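Local coordinates for glucose-inhibited division protein A-related protein, probable oxidoreductase (Thermus thermophilus, PDB 2CUL) that binds flavin-adenine dinucleotide in a Rossmann-type fold and is probably an oxidoreductase related to the glucose-inhibited division protein GidA, at residues 179-191 and 201-213. Numbering follows the deposited sequence.
Sequences RYLAFHPEEWEEK and LYAVGLCVREGDY. With FAD (flavin-adenine dinucleotide), chain B.
In the FAD pocket of this Rossmann-type fold, the loop that leaves edge strand 201-203 packs against strand 176-183 of the antiparallel sheet, and Tyr180 lies against Leu206 where the two meet the cofactor. Leu206 illustrates how one residue can serve ligand and fold at once: its backbone N donates to the FAD phosphate oxygen O2P (2.9 Å), while its CD2 packs 3.5 Å from CZ of Tyr180. Tyr180 OH sits between two waters in the ring plane, accepting from one that also donates to Leu206 O and donating to another that reaches Glu210 OE2. Phe183 N donates to Cys207 O (2.8 Å), and a third water bridges Phe183 O and Val208 O.

Beyond the 3-10 turn 185-187, a chi1 of -169° swings the Trp188 indole away from its own backbone N toward Ala203, whose O accepts from Trp188 NE1 at 2.9 Å. Val208 CB lies almost on the normal of the Trp188 five-membered ring, 4.1 Å from its centroid, a CH-pi contact; Glu190 CA lies over the opposite face. The Arg209 guanidinium meets the indole rim with its face, the planes 80° apart. Glu219 pairs with Arg209 NH2, and Glu190 OE1 completes a salt bridge to Arg209 NH1 at 2.8 Å.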
loop_
_atom_site.group_PDB
_atom_site.type_symbol
_atom_site.label_atom_id
_atom_site.label_comp_id
_atom_site.label_asym_id
_atom_site.label_seq_id
_atom_site.Cartn_x
_atom_site.Cartn_y
_atom_site.Cartn_z
ATOM N N ARG A 179 11.157 11.028 5.678
ATOM C CA ARG A 179 10.146 12.068 5.595
ATOM C C ARG A 179 9.357 11.740 4.340
ATOM O O ARG A 179 9.932 11.439 3.290
ATOM C CB ARG A 179 10.788 13.453 5.497
ATOM C CG ARG A 179 11.426 13.902 6.799
ATOM C CD ARG A 179 11.828 15.364 6.751
ATOM N NE ARG A 179 12.386 15.816 8.022
ATOM C CZ ARG A 179 12.792 17.058 8.261
ATOM N NH1 ARG A 179 12.703 17.980 7.311
ATOM N NH2 ARG A 179 13.289 17.381 9.448
ATOM N N TYR A 180 8.037 11.776 4.449
ATOM C CA TYR A 180 7.193 11.439 3.319
ATOM C C TYR A 180 5.937 12.287 3.309
ATOM O O TYR A 180 5.682 13.059 4.236
ATOM C CB TYR A 180 6.820 9.953 3.392
ATOM C CG TYR A 180 5.981 9.595 4.600
ATOM C CD1 TYR A 180 4.589 9.564 4.521
ATOM C CD2 TYR A 180 6.575 9.331 5.836
ATOM C CE1 TYR A 180 3.806 9.280 5.640
ATOM C CE2 TYR A 180 5.798 9.047 6.963
ATOM C CZ TYR A 180 4.417 9.024 6.856
ATOM O OH TYR A 180 3.644 8.754 7.966
ATOM N N LEU A 181 5.159 12.140 2.247
ATOM C CA LEU A 181 3.923 12.889 2.109
ATOM C C LEU A 181 2.712 11.977 2.189
ATOM O O LEU A 181 2.685 10.908 1.583
ATOM C CB LEU A 181 3.900 13.629 0.773
ATOM C CG LEU A 181 4.976 14.690 0.549
ATOM C CD1 LEU A 181 4.750 15.352 -0.801
ATOM C CD2 LEU A 181 4.918 15.726 1.660
ATOM N N ALA A 182 1.714 12.413 2.950
ATOM C CA ALA A 182 0.474 11.666 3.095
ATOM C C ALA A 182 -0.634 12.559 2.556
ATOM O O ALA A 182 -0.528 13.786 2.615
ATOM C CB ALA A 182 0.212 11.346 4.559
ATOM N N PHE A 183 -1.681 11.951 2.012
ATOM C CA PHE A 183 -2.806 12.723 1.502
ATOM C C PHE A 183 -3.360 13.571 2.638
ATOM O O PHE A 183 -3.498 13.101 3.769
ATOM C CB PHE A 183 -3.914 11.795 1.002
ATOM C CG PHE A 183 -3.627 11.164 -0.327
ATOM C CD1 PHE A 183 -3.763 11.898 -1.499
ATOM C CD2 PHE A 183 -3.228 9.831 -0.410
ATOM C CE1 PHE A 183 -3.510 11.317 -2.740
ATOM C CE2 PHE A 183 -2.970 9.241 -1.643
ATOM C CZ PHE A 183 -3.113 9.983 -2.812
ATOM N N HIS A 184 -3.676 14.825 2.338
ATOM C CA HIS A 184 -4.237 15.718 3.342
ATOM C C HIS A 184 -5.547 15.089 3.820
ATOM O O HIS A 184 -6.304 14.526 3.025
ATOM C CB HIS A 184 -4.492 17.090 2.715
ATOM C CG HIS A 184 -4.909 18.138 3.698
ATOM N ND1 HIS A 184 -6.158 18.161 4.280
ATOM C CD2 HIS A 184 -4.235 19.193 4.212
ATOM C CE1 HIS A 184 -6.235 19.185 5.111
ATOM N NE2 HIS A 184 -5.081 19.827 5.089
ATOM N N PRO A 185 -5.835 15.167 5.127
ATOM C CA PRO A 185 -7.070 14.585 5.661
ATOM C C PRO A 185 -8.363 14.965 4.937
ATOM O O PRO A 185 -9.281 14.150 4.837
ATOM C CB PRO A 185 -7.062 15.050 7.114
ATOM C CG PRO A 185 -5.604 15.045 7.438
ATOM C CD PRO A 185 -4.996 15.702 6.214
ATOM N N GLU A 186 -8.445 16.195 4.439
ATOM C CA GLU A 186 -9.648 16.652 3.744
ATOM C C GLU A 186 -9.903 15.900 2.439
ATOM O O GLU A 186 -11.018 15.906 1.927
ATOM C CB GLU A 186 -9.555 18.159 3.470
ATOM C CG GLU A 186 -10.700 18.754 2.648
ATOM C CD GLU A 186 -12.074 18.502 3.249
ATOM O OE1 GLU A 186 -12.231 18.654 4.478
ATOM O OE2 GLU A 186 -13.003 18.167 2.484
ATOM N N GLU A 187 -8.873 15.249 1.909
ATOM C CA GLU A 187 -9.009 14.495 0.664
ATOM C C GLU A 187 -9.646 13.135 0.900
ATOM O O GLU A 187 -10.228 12.541 -0.005
ATOM C CB GLU A 187 -7.632 14.235 0.045
ATOM C CG GLU A 187 -6.819 15.463 -0.284
ATOM C CD GLU A 187 -7.184 16.057 -1.621
ATOM O OE1 GLU A 187 -8.174 15.601 -2.238
ATOM O OE2 GLU A 187 -6.481 16.987 -2.051
ATOM N N TRP A 188 -9.543 12.656 2.131
ATOM C CA TRP A 188 -9.994 11.319 2.483
ATOM C C TRP A 188 -11.244 11.204 3.354
ATOM O O TRP A 188 -11.396 11.925 4.334
ATOM C CB TRP A 188 -8.811 10.635 3.168
ATOM C CG TRP A 188 -8.915 9.173 3.398
ATOM C CD1 TRP A 188 -8.946 8.188 2.454
ATOM C CD2 TRP A 188 -8.878 8.515 4.666
ATOM N NE1 TRP A 188 -8.918 6.953 3.057
ATOM C CE2 TRP A 188 -8.877 7.125 4.416
ATOM C CE3 TRP A 188 -8.839 8.964 5.992
ATOM C CZ2 TRP A 188 -8.840 6.178 5.445
ATOM C CZ3 TRP A 188 -8.800 8.022 7.019
ATOM C CH2 TRP A 188 -8.800 6.644 6.735
ATOM N N GLU A 189 -12.138 10.293 2.977
ATOM C CA GLU A 189 -13.357 10.033 3.741
ATOM C C GLU A 189 -13.081 8.768 4.555
ATOM O O GLU A 189 -13.124 7.658 4.030
ATOM C CB GLU A 189 -14.542 9.821 2.794
ATOM C CG GLU A 189 -15.869 9.555 3.488
ATOM C CD GLU A 189 -17.057 9.667 2.543
ATOM O OE1 GLU A 189 -17.056 8.998 1.485
ATOM O OE2 GLU A 189 -17.997 10.427 2.862
ATOM N N GLU A 190 -12.789 8.951 5.839
ATOM C CA GLU A 190 -12.453 7.848 6.737
ATOM C C GLU A 190 -13.398 6.646 6.738
ATOM O O GLU A 190 -12.949 5.503 6.790
ATOM C CB GLU A 190 -12.310 8.379 8.166
ATOM C CG GLU A 190 -11.718 7.381 9.144
ATOM C CD GLU A 190 -11.604 7.946 10.547
ATOM O OE1 GLU A 190 -10.990 9.021 10.708
ATOM O OE2 GLU A 190 -12.124 7.313 11.489
ATOM N N LYS A 191 -14.700 6.896 6.674
ATOM C CA LYS A 191 -15.678 5.810 6.702
ATOM C C LYS A 191 -15.694 4.925 5.457
ATOM O O LYS A 191 -15.994 3.734 5.543
ATOM C CB LYS A 191 -17.085 6.375 6.913
ATOM C CG LYS A 191 -17.267 7.172 8.194
ATOM C CD LYS A 191 -18.672 7.756 8.277
ATOM C CE LYS A 191 -18.949 8.703 7.116
ATOM N NZ LYS A 191 -20.335 9.248 7.148
ATOM N N LEU A 201 -11.866 5.978 -6.543
ATOM C CA LEU A 201 -10.545 6.000 -5.922
ATOM C C LEU A 201 -10.580 5.879 -4.403
ATOM O O LEU A 201 -11.335 6.582 -3.736
ATOM C CB LEU A 201 -9.833 7.299 -6.305
ATOM C CG LEU A 201 -8.370 7.462 -5.886
ATOM C CD1 LEU A 201 -7.518 6.419 -6.593
ATOM C CD2 LEU A 201 -7.892 8.861 -6.243
ATOM N N TYR A 202 -9.741 4.992 -3.871
ATOM C CA TYR A 202 -9.648 4.756 -2.432
ATOM C C TYR A 202 -8.190 4.832 -1.992
ATOM O O TYR A 202 -7.285 4.724 -2.810
ATOM C CB TYR A 202 -10.188 3.364 -2.096
ATOM C CG TYR A 202 -11.636 3.171 -2.471
ATOM C CD1 TYR A 202 -12.648 3.345 -1.528
ATOM C CD2 TYR A 202 -11.998 2.845 -3.776
ATOM C CE1 TYR A 202 -13.984 3.200 -1.874
ATOM C CE2 TYR A 202 -13.332 2.698 -4.134
ATOM C CZ TYR A 202 -14.320 2.878 -3.178
ATOM O OH TYR A 202 -15.644 2.739 -3.527
ATOM N N ALA A 203 -7.970 5.021 -0.695
ATOM C CA ALA A 203 -6.618 5.069 -0.150
ATOM C C ALA A 203 -6.648 4.459 1.246
ATOM O O ALA A 203 -7.643 4.581 1.965
ATOM C CB ALA A 203 -6.115 6.497 -0.095
ATOM N N VAL A 204 -5.562 3.796 1.625
ATOM C CA VAL A 204 -5.493 3.152 2.932
ATOM C C VAL A 204 -4.053 3.087 3.434
ATOM O O VAL A 204 -3.113 3.136 2.645
ATOM C CB VAL A 204 -6.078 1.715 2.847
ATOM C CG1 VAL A 204 -5.194 0.837 1.970
ATOM C CG2 VAL A 204 -6.220 1.114 4.226
ATOM N N GLY A 205 -3.889 2.999 4.750
ATOM C CA GLY A 205 -2.558 2.897 5.314
ATOM C C GLY A 205 -1.856 4.208 5.583
ATOM O O GLY A 205 -2.483 5.263 5.675
ATOM N N LEU A 206 -0.535 4.129 5.689
ATOM C CA LEU A 206 0.290 5.287 5.990
ATOM C C LEU A 206 0.163 6.445 5.004
ATOM O O LEU A 206 0.375 7.598 5.386
ATOM C CB LEU A 206 1.759 4.866 6.098
ATOM C CG LEU A 206 2.574 5.725 7.067
ATOM C CD1 LEU A 206 2.173 5.372 8.494
ATOM C CD2 LEU A 206 4.065 5.495 6.855
ATOM N N CYS A 207 -0.177 6.166 3.748
ATOM C CA CYS A 207 -0.291 7.266 2.796
ATOM C C CYS A 207 -1.486 8.174 3.098
ATOM O O CYS A 207 -1.631 9.226 2.479
ATOM C CB CYS A 207 -0.323 6.755 1.338
ATOM S SG CYS A 207 -1.850 5.999 0.728
ATOM N N VAL A 208 -2.328 7.783 4.058
ATOM C CA VAL A 208 -3.468 8.622 4.447
ATOM C C VAL A 208 -3.550 8.895 5.949
ATOM O O VAL A 208 -4.066 9.932 6.365
ATOM C CB VAL A 208 -4.833 8.041 3.984
ATOM C CG1 VAL A 208 -4.974 8.201 2.487
ATOM C CG2 VAL A 208 -4.963 6.588 4.380
ATOM N N ARG A 209 -3.050 7.973 6.766
ATOM C CA ARG A 209 -3.085 8.169 8.214
ATOM C C ARG A 209 -1.970 7.403 8.908
ATOM O O ARG A 209 -1.636 6.283 8.518
ATOM C CB ARG A 209 -4.442 7.737 8.779
ATOM C CG ARG A 209 -4.571 7.950 10.279
ATOM C CD ARG A 209 -6.026 7.954 10.721
ATOM N NE ARG A 209 -6.717 6.717 10.372
ATOM C CZ ARG A 209 -8.011 6.502 10.586
ATOM N NH1 ARG A 209 -8.758 7.443 11.150
ATOM N NH2 ARG A 209 -8.559 5.349 10.234
ATOM N N GLU A 210 -1.395 8.013 9.940
ATOM C CA GLU A 210 -0.308 7.379 10.676
ATOM C C GLU A 210 -0.782 6.164 11.462
ATOM O O GLU A 210 -1.970 6.026 11.773
ATOM C CB GLU A 210 0.349 8.382 11.632
ATOM C CG GLU A 210 1.136 9.476 10.934
ATOM C CD GLU A 210 1.937 10.327 11.898
ATOM O OE1 GLU A 210 1.322 11.043 12.716
ATOM O OE2 GLU A 210 3.183 10.278 11.840
ATOM N N GLY A 211 0.158 5.278 11.769
ATOM C CA GLY A 211 -0.163 4.081 12.519
ATOM C C GLY A 211 0.956 3.063 12.435
ATOM O O GLY A 211 1.872 3.221 11.631
ATOM N N ASP A 212 0.890 2.030 13.275
ATOM C CA ASP A 212 1.901 0.976 13.288
ATOM C C ASP A 212 1.415 -0.224 12.472
ATOM O O ASP A 212 0.365 -0.152 11.836
ATOM C CB ASP A 212 2.216 0.547 14.723
ATOM C CG ASP A 212 0.982 0.136 15.499
ATOM O OD1 ASP A 212 -0.011 -0.297 14.880
ATOM O OD2 ASP A 212 1.020 0.239 16.738
ATOM N N TYR A 213 2.161 -1.327 12.502
ATOM C CA TYR A 213 1.784 -2.503 11.716
ATOM C C TYR A 213 0.349 -2.958 11.947
ATOM O O TYR A 213 -0.397 -3.166 10.995
ATOM C CB TYR A 213 2.723 -3.683 11.995
ATOM C CG TYR A 213 4.189 -3.430 11.713
ATOM C CD1 TYR A 213 4.606 -2.796 10.540
ATOM C CD2 TYR A 213 5.165 -3.849 12.617
ATOM C CE1 TYR A 213 5.966 -2.585 10.280
ATOM C CE2 TYR A 213 6.516 -3.648 12.370
ATOM C CZ TYR A 213 6.913 -3.015 11.206
ATOM O OH TYR A 213 8.253 -2.795 10.998
HETATM P PA FAD B . 4.215 -0.155 3.195
HETATM O O1A FAD B . 5.437 0.664 3.156
HETATM O O2A FAD B . 4.161 -1.353 4.072
HETATM O O5B FAD B . 3.858 -0.641 1.719
HETATM C C5B FAD B . 3.829 0.297 0.641
HETATM C C4B FAD B . 4.032 -0.522 -0.628
HETATM O O4B FAD B . 3.671 0.316 -1.727
HETATM C C3B FAD B . 5.487 -0.965 -0.877
HETATM O O3B FAD B . 5.579 -2.342 -1.173
HETATM C C2B FAD B . 5.923 -0.078 -2.005
HETATM O O2B FAD B . 6.998 -0.551 -2.784
HETATM C C1B FAD B . 4.614 0.104 -2.767
HETATM N N9A FAD B . 4.567 1.265 -3.653
HETATM C C8A FAD B . 4.730 2.585 -3.301
HETATM N N7A FAD B . 4.625 3.400 -4.344
HETATM C C5A FAD B . 4.382 2.563 -5.415
HETATM C C6A FAD B . 4.178 2.823 -6.791
HETATM N N6A FAD B . 4.186 4.034 -7.320
HETATM N N1A FAD B . 3.955 1.734 -7.618
HETATM C C2A FAD B . 3.940 0.461 -7.095
HETATM N N3A FAD B . 4.129 0.151 -5.785
HETATM C C4A FAD B . 4.347 1.233 -4.991
HETATM N N1 FAD B . 5.445 0.652 12.311
HETATM C C2 FAD B . 5.702 -0.359 13.208
HETATM O O2 FAD B . 4.806 -1.001 13.700
HETATM N N3 FAD B . 7.037 -0.635 13.542
HETATM C C4 FAD B . 8.122 0.044 13.032
HETATM O O4 FAD B . 9.287 -0.256 13.373
HETATM C C4X FAD B . 7.858 1.083 12.115
HETATM N N5 FAD B . 8.899 1.818 11.566
HETATM C C5X FAD B . 8.647 2.838 10.668
HETATM C C6 FAD B . 9.711 3.562 10.130
HETATM C C7 FAD B . 9.517 4.606 9.206
HETATM C C7M FAD B . 10.714 5.344 8.661
HETATM C C8 FAD B . 8.167 4.925 8.813
HETATM C C8M FAD B . 7.872 6.020 7.824
HETATM C C9 FAD B . 7.075 4.204 9.354
HETATM C C9A FAD B . 7.283 3.152 10.286
HETATM N N10 FAD B . 6.203 2.391 10.860
HETATM C C10 FAD B . 6.491 1.361 11.774
HETATM C "C1'" FAD B . 4.751 2.675 10.521
HETATM C "C2'" FAD B . 3.992 1.698 9.596
HETATM O "O2'" FAD B . 3.652 0.543 10.316
HETATM C "C3'" FAD B . 4.808 1.296 8.350
HETATM O "O3'" FAD B . 5.169 2.441 7.579
HETATM C "C4'" FAD B . 4.036 0.357 7.401
HETATM O "O4'" FAD B . 4.912 -0.222 6.437
HETATM C "C5'" FAD B . 2.914 1.157 6.711
HETATM O "O5'" FAD B . 2.155 0.282 5.860
HETATM P P FAD B . 1.699 0.694 4.399
HETATM O O1P FAD B . 0.918 -0.459 3.920
HETATM O O2P FAD B . 0.995 2.021 4.410
HETATM O O3P FAD B . 3.029 0.870 3.574
HETATM O O HOH W 1 0.805 9.151 7.616
HETATM O O HOH W 2 4.688 8.662 10.400
HETATM O O HOH W 3 -2.746 12.332 6.360
#